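Local coordinates for protein racemase, putative (Roseobacter denitrificans, PDB 3TCS) that binds magnesium and is probably a hydro-lyase or racemase of the enolase superfamily, here holding D-alanine beside the metal in its barrel, at residues G129-K142 and R323-E337. Sequence-based numbering, arbitrary orientation.
Sequences GTPGLIRAYASSMK and RAIPNAGKYLEFSIE. With DAL (D-alanine), chain L.
Strands 132-139 and 332-335 run parallel, their axes 4.5 Å apart at closest and inclined by 36°, with A136 opposite L332 and S139 opposite S335; five backbone hydrogen bonds, from L332 N to R135 O through I336 N to S139 O, join them. Before the strands meet, R323 reaches across. Bent at chi2 and chi3, its chain passes I134 and presents the guanidinium side-on to T130: NE meets T130 O at 2.8 Å and NH2 meets T130 OG1 at 2.9 Å. NH1 extends the grip to L133 O, so that three bonds to separate acceptors hold the guanidinium's rotation, while CA of G132 covers the centre of one of its faces.

Along the paired strands, aromatic packing takes over. The Y137 ring turns its edge toward the face of Y331, the planes 73° apart, and receives CA of E333 over one of its own faces, 3.6 Å from the ring centroid. On the other side of the sheet, CB of A136 packs on CB of F334. R135, extended from CG, lies alongside Y331, and its NH1 shares a water with K330 O; its NH2 forms a salt bridge to D201.

Near the ligand, S139 OG donates to E333 OE2, whose position is less certain, and K167 NZ forms a salt bridge with E333 and a hydrogen bond with Y137 OH. Beyond the strands, M141 N points straight at E337 OE2 (2.7 Å, 168°), a carboxylate oxygen that also pairs with R153. M141 in turn sets SD 3.6 Å from CB of D-alanine. The pairing thus exemplifies how the first barrel strand meets the last in the enolase-superfamily TIM barrel, closing the cylinder and bringing M141 and E333 to the ligand pocket at its C-terminal strand ends.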
# COMPACT_ATOMS: atom_id res chain seq x y z
N GLY B 129 21.68 -17.23 -14.61
CA GLY B 129 21.58 -18.61 -14.18
C GLY B 129 21.53 -19.60 -15.33
O GLY B 129 21.95 -19.28 -16.44
N THR B 130 21.03 -20.80 -15.06
CA THR B 130 20.94 -21.84 -16.09
C THR B 130 19.64 -22.62 -15.98
O THR B 130 19.05 -22.71 -14.91
CB THR B 130 22.10 -22.85 -15.95
OG1 THR B 130 22.07 -23.44 -14.65
CG2 THR B 130 23.44 -22.15 -16.15
N PRO B 131 19.17 -23.20 -17.10
CA PRO B 131 17.92 -23.97 -17.04
C PRO B 131 18.20 -25.25 -16.28
O PRO B 131 19.36 -25.68 -16.18
CB PRO B 131 17.59 -24.21 -18.51
CG PRO B 131 18.94 -24.33 -19.13
CD PRO B 131 19.72 -23.20 -18.47
N GLY B 132 17.16 -25.88 -15.75
CA GLY B 132 17.37 -27.11 -15.00
C GLY B 132 16.28 -27.37 -13.99
O GLY B 132 15.25 -26.70 -13.99
N LEU B 133 16.51 -28.34 -13.10
CA LEU B 133 15.54 -28.71 -12.09
C LEU B 133 15.62 -27.90 -10.80
O LEU B 133 16.69 -27.41 -10.42
CB LEU B 133 15.70 -30.20 -11.75
CG LEU B 133 15.50 -31.17 -12.91
CD1 LEU B 133 15.98 -32.56 -12.50
CD2 LEU B 133 14.04 -31.18 -13.31
N ILE B 134 14.48 -27.76 -10.14
CA ILE B 134 14.39 -27.04 -8.87
C ILE B 134 13.55 -27.93 -7.96
O ILE B 134 12.44 -28.31 -8.31
CB ILE B 134 13.67 -25.68 -8.99
CG1 ILE B 134 14.30 -24.82 -10.09
CG2 ILE B 134 13.74 -24.94 -7.66
CD1 ILE B 134 13.76 -25.10 -11.48
N ARG B 135 14.09 -28.26 -6.79
CA ARG B 135 13.35 -29.09 -5.85
C ARG B 135 12.15 -28.30 -5.37
O ARG B 135 12.26 -27.12 -5.07
CB ARG B 135 14.24 -29.46 -4.66
CG ARG B 135 13.53 -30.32 -3.64
CD ARG B 135 14.38 -30.45 -2.39
NE ARG B 135 13.72 -31.24 -1.36
CZ ARG B 135 14.10 -31.26 -0.09
NH1 ARG B 135 15.12 -30.52 0.31
NH2 ARG B 135 13.45 -32.02 0.79
N ALA B 136 10.99 -28.94 -5.29
CA ALA B 136 9.78 -28.27 -4.85
C ALA B 136 9.21 -28.87 -3.58
O ALA B 136 9.45 -30.04 -3.28
CB ALA B 136 8.74 -28.33 -5.95
N TYR B 137 8.48 -28.06 -2.81
CA TYR B 137 7.84 -28.59 -1.62
C TYR B 137 6.34 -28.50 -1.84
O TYR B 137 5.84 -27.48 -2.33
CB TYR B 137 8.29 -27.85 -0.35
CG TYR B 137 7.83 -26.42 -0.15
CD1 TYR B 137 6.56 -26.14 0.37
CD2 TYR B 137 8.70 -25.35 -0.37
CE1 TYR B 137 6.18 -24.82 0.68
CE2 TYR B 137 8.33 -24.03 -0.05
CZ TYR B 137 7.07 -23.77 0.47
OH TYR B 137 6.73 -22.48 0.82
N ALA B 138 5.62 -29.59 -1.53
CA ALA B 138 4.18 -29.62 -1.71
C ALA B 138 3.56 -28.69 -0.68
O ALA B 138 3.69 -28.89 0.53
CB ALA B 138 3.65 -31.03 -1.54
N SER B 139 2.87 -27.66 -1.16
CA SER B 139 2.28 -26.69 -0.27
C SER B 139 0.76 -26.75 -0.17
O SER B 139 0.06 -26.56 -1.16
CB SER B 139 2.73 -25.28 -0.71
OG SER B 139 2.43 -24.31 0.27
N SER B 140 0.26 -27.04 1.03
CA SER B 140 -1.17 -27.09 1.28
C SER B 140 -1.63 -25.70 1.70
O SER B 140 -0.97 -25.05 2.52
CB SER B 140 -1.50 -28.07 2.41
OG SER B 140 -2.83 -27.87 2.86
N MET B 141 -2.75 -25.24 1.15
CA MET B 141 -3.27 -23.91 1.46
C MET B 141 -4.43 -23.95 2.46
O MET B 141 -4.81 -22.92 3.01
CB MET B 141 -3.78 -23.25 0.18
CG MET B 141 -2.77 -23.17 -0.95
SD MET B 141 -1.37 -22.13 -0.53
CE MET B 141 -0.10 -22.88 -1.54
N LYS B 142 -4.98 -25.14 2.68
CA LYS B 142 -6.13 -25.30 3.55
C LYS B 142 -5.93 -25.41 5.06
O LYS B 142 -4.93 -25.91 5.54
CB LYS B 142 -6.93 -26.53 3.10
CG LYS B 142 -7.52 -26.41 1.70
CD LYS B 142 -8.23 -27.69 1.30
CE LYS B 142 -8.97 -27.53 -0.02
NZ LYS B 142 -9.71 -28.77 -0.39
N ARG B 323 16.77 -20.53 -10.22
CA ARG B 323 17.83 -21.13 -11.03
C ARG B 323 18.92 -20.11 -11.29
O ARG B 323 19.92 -20.41 -11.95
CB ARG B 323 17.29 -21.61 -12.38
CG ARG B 323 16.44 -22.88 -12.36
CD ARG B 323 17.23 -24.13 -11.94
NE ARG B 323 18.48 -24.31 -12.68
CZ ARG B 323 19.32 -25.33 -12.49
NH1 ARG B 323 19.03 -26.25 -11.58
NH2 ARG B 323 20.45 -25.41 -13.17
N ALA B 324 18.75 -18.89 -10.78
CA ALA B 324 19.73 -17.85 -11.03
C ALA B 324 20.37 -17.19 -9.81
O ALA B 324 21.55 -16.86 -9.84
CB ALA B 324 19.12 -16.78 -11.92
N ILE B 325 19.63 -17.00 -8.73
CA ILE B 325 20.20 -16.32 -7.57
C ILE B 325 21.26 -17.15 -6.83
O ILE B 325 21.17 -18.38 -6.78
CB ILE B 325 19.10 -15.85 -6.60
CG1 ILE B 325 18.33 -17.05 -6.04
CG2 ILE B 325 18.14 -14.91 -7.33
CD1 ILE B 325 17.37 -16.68 -4.92
N PRO B 326 22.28 -16.49 -6.26
CA PRO B 326 23.36 -17.15 -5.53
C PRO B 326 23.03 -17.62 -4.12
O PRO B 326 23.77 -18.42 -3.53
CB PRO B 326 24.46 -16.10 -5.52
CG PRO B 326 23.68 -14.84 -5.34
CD PRO B 326 22.52 -15.03 -6.33
N ASN B 327 21.93 -17.12 -3.56
CA ASN B 327 21.53 -17.47 -2.20
C ASN B 327 20.12 -18.07 -2.16
O ASN B 327 19.29 -17.68 -1.34
CB ASN B 327 21.60 -16.22 -1.31
CG ASN B 327 20.74 -15.08 -1.85
OD1 ASN B 327 20.54 -14.95 -3.06
ND2 ASN B 327 20.25 -14.23 -0.94
N ALA B 328 19.87 -19.03 -3.04
CA ALA B 328 18.56 -19.67 -3.09
C ALA B 328 18.33 -20.56 -1.87
O ALA B 328 19.27 -21.16 -1.35
CB ALA B 328 18.42 -20.49 -4.36
N GLY B 329 17.07 -20.63 -1.45
CA GLY B 329 16.69 -21.47 -0.33
C GLY B 329 16.67 -22.92 -0.78
O GLY B 329 17.16 -23.23 -1.87
N LYS B 330 16.07 -23.79 0.03
CA LYS B 330 16.05 -25.22 -0.26
C LYS B 330 15.07 -25.73 -1.30
O LYS B 330 15.27 -26.80 -1.86
CB LYS B 330 15.79 -26.00 1.03
CG LYS B 330 16.71 -25.65 2.20
CD LYS B 330 16.17 -26.28 3.48
CE LYS B 330 16.92 -25.80 4.71
NZ LYS B 330 16.40 -26.42 5.96
N TYR B 331 14.01 -24.97 -1.57
CA TYR B 331 13.00 -25.45 -2.50
C TYR B 331 11.99 -24.42 -2.96
O TYR B 331 11.86 -23.34 -2.37
CB TYR B 331 12.25 -26.63 -1.84
CG TYR B 331 12.24 -26.57 -0.31
CD1 TYR B 331 12.49 -27.71 0.45
CD2 TYR B 331 12.03 -25.37 0.36
CE1 TYR B 331 12.55 -27.66 1.84
CE2 TYR B 331 12.08 -25.30 1.76
CZ TYR B 331 12.35 -26.45 2.49
OH TYR B 331 12.45 -26.39 3.87
N LEU B 332 11.28 -24.78 -4.02
CA LEU B 332 10.25 -23.96 -4.64
C LEU B 332 8.90 -24.27 -3.99
O LEU B 332 8.53 -25.44 -3.88
CB LEU B 332 10.15 -24.31 -6.13
CG LEU B 332 8.97 -23.71 -6.92
CD1 LEU B 332 9.37 -22.35 -7.44
CD2 LEU B 332 8.60 -24.64 -8.08
N GLU B 333 8.16 -23.25 -3.57
CA GLU B 333 6.84 -23.51 -3.00
C GLU B 333 5.98 -24.02 -4.15
O GLU B 333 5.94 -23.41 -5.22
CB GLU B 333 6.23 -22.24 -2.41
CG GLU B 333 4.77 -22.45 -2.01
CD GLU B 333 4.23 -21.37 -1.10
OE1 GLU B 333 4.65 -20.19 -1.20
OE2 GLU B 333 3.37 -21.71 -0.28
N PHE B 334 5.30 -25.14 -3.95
CA PHE B 334 4.48 -25.69 -5.02
C PHE B 334 3.09 -26.06 -4.51
O PHE B 334 2.92 -27.06 -3.82
CB PHE B 334 5.16 -26.92 -5.61
CG PHE B 334 4.58 -27.36 -6.92
CD1 PHE B 334 4.94 -26.72 -8.10
CD2 PHE B 334 3.66 -28.40 -6.98
CE1 PHE B 334 4.39 -27.11 -9.32
CE2 PHE B 334 3.10 -28.80 -8.19
CZ PHE B 334 3.47 -28.15 -9.37
N SER B 335 2.10 -25.26 -4.87
CA SER B 335 0.73 -25.52 -4.44
C SER B 335 0.23 -26.86 -4.98
O SER B 335 0.41 -27.16 -6.16
CB SER B 335 -0.21 -24.42 -4.93
OG SER B 335 -1.55 -24.78 -4.65
N ILE B 336 -0.38 -27.66 -4.11
CA ILE B 336 -0.91 -28.94 -4.56
C ILE B 336 -2.44 -28.97 -4.49
O ILE B 336 -3.05 -30.03 -4.56
CB ILE B 336 -0.30 -30.14 -3.76
CG1 ILE B 336 -0.28 -29.86 -2.26
CG2 ILE B 336 1.14 -30.40 -4.23
CD1 ILE B 336 -1.64 -29.86 -1.60
N GLU B 337 -3.05 -27.79 -4.38
CA GLU B 337 -4.50 -27.69 -4.32
C GLU B 337 -5.10 -27.96 -5.71
O GLU B 337 -4.44 -27.76 -6.73
CB GLU B 337 -4.93 -26.30 -3.84
CG GLU B 337 -4.43 -25.91 -2.45
CD GLU B 337 -4.90 -26.86 -1.37
OE1 GLU B 337 -5.90 -27.58 -1.59
OE2 GLU B 337 -4.28 -26.88 -0.28
N DAL L . 3.32 -19.31 1.83
CA DAL L . 1.89 -19.64 1.90
CB DAL L . 1.37 -20.09 0.54
C DAL L . 1.12 -18.43 2.34
O DAL L . 1.35 -17.93 3.39
O HOH W 1 16.99 -28.75 -1.27